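Local atomic coordinates of probable outer membrane protein (Pseudomonas aeruginosa, PDB entry 3DWO), a protein that probably acts as a FadL-type beta-barrel channel that passes long-chain fatty acids and related hydrophobic compounds across the outer membrane. Residues G163-R168 and A234-K239. Residues are numbered along the deposited sequence; the frame is centred on the assembly and turned at random.
Sequences GVIIQR and AKIRNK. With C8E ((hydroxyethyloxy)tri(ethyloxy)octane), chain H.
Ile165 and Ile236 meet through one methyl each: CD1 of Ile236 reaches CG2 of Ile165 at 3.9 Å, the two side chains crossing at about a right angle. Ile236 gets there by extending, with CG1 beside its backbone N and CD1 trans beyond it (chi2 -179°). Two residues further along each segment, Gln167 faces Asn238, and here the amides are also set crosswise, their planes 71° apart. Gln167 is bent at chi2 (-73°), which brings NE2 to 3.6 Å from Asn238 OD1, too long to count as a hydrogen bond; the same NE2 lies 4.3 Å from Ile236 CG2. Asn238 OD1 has its real partner in Asn209 ND2, while its ND2 is held by Leu282 O, so the asparagine amide is fixed by neighbours on other parts of the chain. All this lies inside a FadL-family barrel, between strands 158-177 and 226-248, which are not adjacent: strand 201-220 pairs with both. The second of them loses regular strand geometry along most of 234-239, and side chains from the two segments meet over the inner face of the wall. Ile284 packs on both Gln167 and Ile236. On the outer face Ile166 touches a bound detergent molecule, and another octyl-chain detergent sits at the Gly163 end of the strand, its C5 3.7 Å from Gly163 CA.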
loop_
_atom_site.group_PDB
_atom_site.type_symbol
_atom_site.label_atom_id
_atom_site.label_comp_id
_atom_site.label_asym_id
_atom_site.label_seq_id
_atom_site.Cartn_x
_atom_site.Cartn_y
_atom_site.Cartn_z
ATOM N N GLY A 163 6.907 15.888 13.785
ATOM C CA GLY A 163 7.782 15.755 12.640
ATOM C C GLY A 163 7.100 16.053 11.327
ATOM O O GLY A 163 5.876 16.178 11.252
ATOM N N VAL A 164 7.908 16.178 10.284
ATOM C CA VAL A 164 7.403 16.451 8.951
ATOM C C VAL A 164 7.968 15.401 8.018
ATOM O O VAL A 164 9.124 15.014 8.140
ATOM C CB VAL A 164 7.864 17.823 8.440
ATOM C CG1 VAL A 164 9.375 17.909 8.507
ATOM C CG2 VAL A 164 7.400 18.026 7.000
ATOM N N ILE A 165 7.151 14.933 7.088
ATOM C CA ILE A 165 7.617 13.944 6.135
ATOM C C ILE A 165 7.459 14.495 4.730
ATOM O O ILE A 165 6.399 15.015 4.379
ATOM C CB ILE A 165 6.822 12.618 6.268
ATOM C CG1 ILE A 165 7.148 11.690 5.095
ATOM C CG2 ILE A 165 5.333 12.907 6.350
ATOM C CD1 ILE A 165 6.463 10.337 5.175
ATOM N N ILE A 166 8.527 14.430 3.941
ATOM C CA ILE A 166 8.452 14.892 2.560
ATOM C C ILE A 166 8.294 13.605 1.783
ATOM O O ILE A 166 9.204 12.771 1.714
ATOM C CB ILE A 166 9.712 15.639 2.109
ATOM C CG1 ILE A 166 9.953 16.842 3.022
ATOM C CG2 ILE A 166 9.522 16.140 0.686
ATOM C CD1 ILE A 166 8.786 17.832 3.067
ATOM N N GLN A 167 7.116 13.459 1.201
ATOM C CA GLN A 167 6.740 12.258 0.493
ATOM C C GLN A 167 6.706 12.326 -1.035
ATOM O O GLN A 167 6.297 13.319 -1.633
ATOM C CB GLN A 167 5.378 11.835 1.061
ATOM C CG GLN A 167 4.648 10.799 0.298
ATOM C CD GLN A 167 4.086 11.322 -0.985
ATOM O OE1 GLN A 167 4.120 10.632 -1.992
ATOM N NE2 GLN A 167 3.553 12.544 -0.963
ATOM N N ARG A 168 7.141 11.241 -1.659
ATOM C CA ARG A 168 7.131 11.132 -3.107
ATOM C C ARG A 168 6.391 9.850 -3.487
ATOM O O ARG A 168 6.783 8.755 -3.092
ATOM C CB ARG A 168 8.559 11.098 -3.653
ATOM C CG ARG A 168 8.650 10.667 -5.109
ATOM C CD ARG A 168 8.003 11.660 -6.046
ATOM N NE ARG A 168 7.927 11.137 -7.407
ATOM C CZ ARG A 168 8.967 10.660 -8.085
ATOM N NH1 ARG A 168 10.170 10.639 -7.528
ATOM N NH2 ARG A 168 8.803 10.192 -9.319
ATOM N N ALA A 234 -1.164 12.472 10.282
ATOM C CA ALA A 234 -2.237 13.121 9.551
ATOM C C ALA A 234 -2.276 12.661 8.102
ATOM O O ALA A 234 -1.270 12.209 7.557
ATOM C CB ALA A 234 -2.073 14.648 9.619
ATOM N N LYS A 235 -3.448 12.766 7.487
ATOM C CA LYS A 235 -3.608 12.390 6.091
ATOM C C LYS A 235 -2.708 13.291 5.260
ATOM O O LYS A 235 -2.552 14.476 5.567
ATOM C CB LYS A 235 -5.060 12.578 5.644
ATOM C CG LYS A 235 -5.272 12.352 4.159
ATOM C CD LYS A 235 -6.741 12.278 3.820
ATOM C CE LYS A 235 -7.436 13.594 4.087
ATOM N NZ LYS A 235 -8.902 13.448 3.915
ATOM N N ILE A 236 -2.116 12.735 4.212
ATOM C CA ILE A 236 -1.242 13.519 3.360
ATOM C C ILE A 236 -1.916 13.770 2.012
ATOM O O ILE A 236 -2.116 12.834 1.224
ATOM C CB ILE A 236 0.113 12.798 3.131
ATOM C CG1 ILE A 236 0.768 12.472 4.478
ATOM C CG2 ILE A 236 1.038 13.674 2.296
ATOM C CD1 ILE A 236 2.125 11.785 4.357
ATOM N N ARG A 237 -2.287 15.029 1.768
ATOM C CA ARG A 237 -2.918 15.417 0.514
ATOM C C ARG A 237 -1.921 15.041 -0.572
ATOM O O ARG A 237 -0.751 15.427 -0.520
ATOM C CB ARG A 237 -3.194 16.917 0.503
ATOM C CG ARG A 237 -4.176 17.352 1.576
ATOM C CD ARG A 237 -5.481 17.841 0.971
ATOM N NE ARG A 237 -6.357 16.754 0.546
ATOM C CZ ARG A 237 -7.344 16.897 -0.335
ATOM N NH1 ARG A 237 -7.573 18.083 -0.889
ATOM N NH2 ARG A 237 -8.107 15.858 -0.657
ATOM N N ASN A 238 -2.395 14.304 -1.568
ATOM C CA ASN A 238 -1.502 13.802 -2.595
ATOM C C ASN A 238 -2.178 13.692 -3.969
ATOM O O ASN A 238 -2.782 12.670 -4.301
ATOM C CB ASN A 238 -0.993 12.442 -2.094
ATOM C CG ASN A 238 0.159 11.893 -2.900
ATOM O OD1 ASN A 238 0.958 12.636 -3.476
ATOM N ND2 ASN A 238 0.266 10.572 -2.922
ATOM N N LYS A 239 -2.075 14.759 -4.756
ATOM C CA LYS A 239 -2.654 14.790 -6.091
ATOM C C LYS A 239 -1.585 14.374 -7.092
ATOM O O LYS A 239 -0.661 15.137 -7.379
ATOM C CB LYS A 239 -3.152 16.196 -6.420
ATOM C CG LYS A 239 -3.725 16.355 -7.820
ATOM C CD LYS A 239 -4.315 17.752 -7.982
ATOM C CE LYS A 239 -4.875 17.983 -9.374
ATOM N NZ LYS A 239 -5.452 19.358 -9.487
HETATM C C2 C8E H . 5.163 20.906 12.717
HETATM C C3 C8E H . 6.017 19.722 12.746
HETATM C C4 C8E H . 7.197 20.069 13.513
HETATM C C5 C8E H . 8.375 19.414 12.902
HETATM C C6 C8E H . 9.587 20.071 13.350
HETATM C C7 C8E H . 10.521 18.965 13.237
HETATM C C8 C8E H . 11.654 19.387 12.395
HETATM O O9 C8E H . 12.333 18.593 11.446
#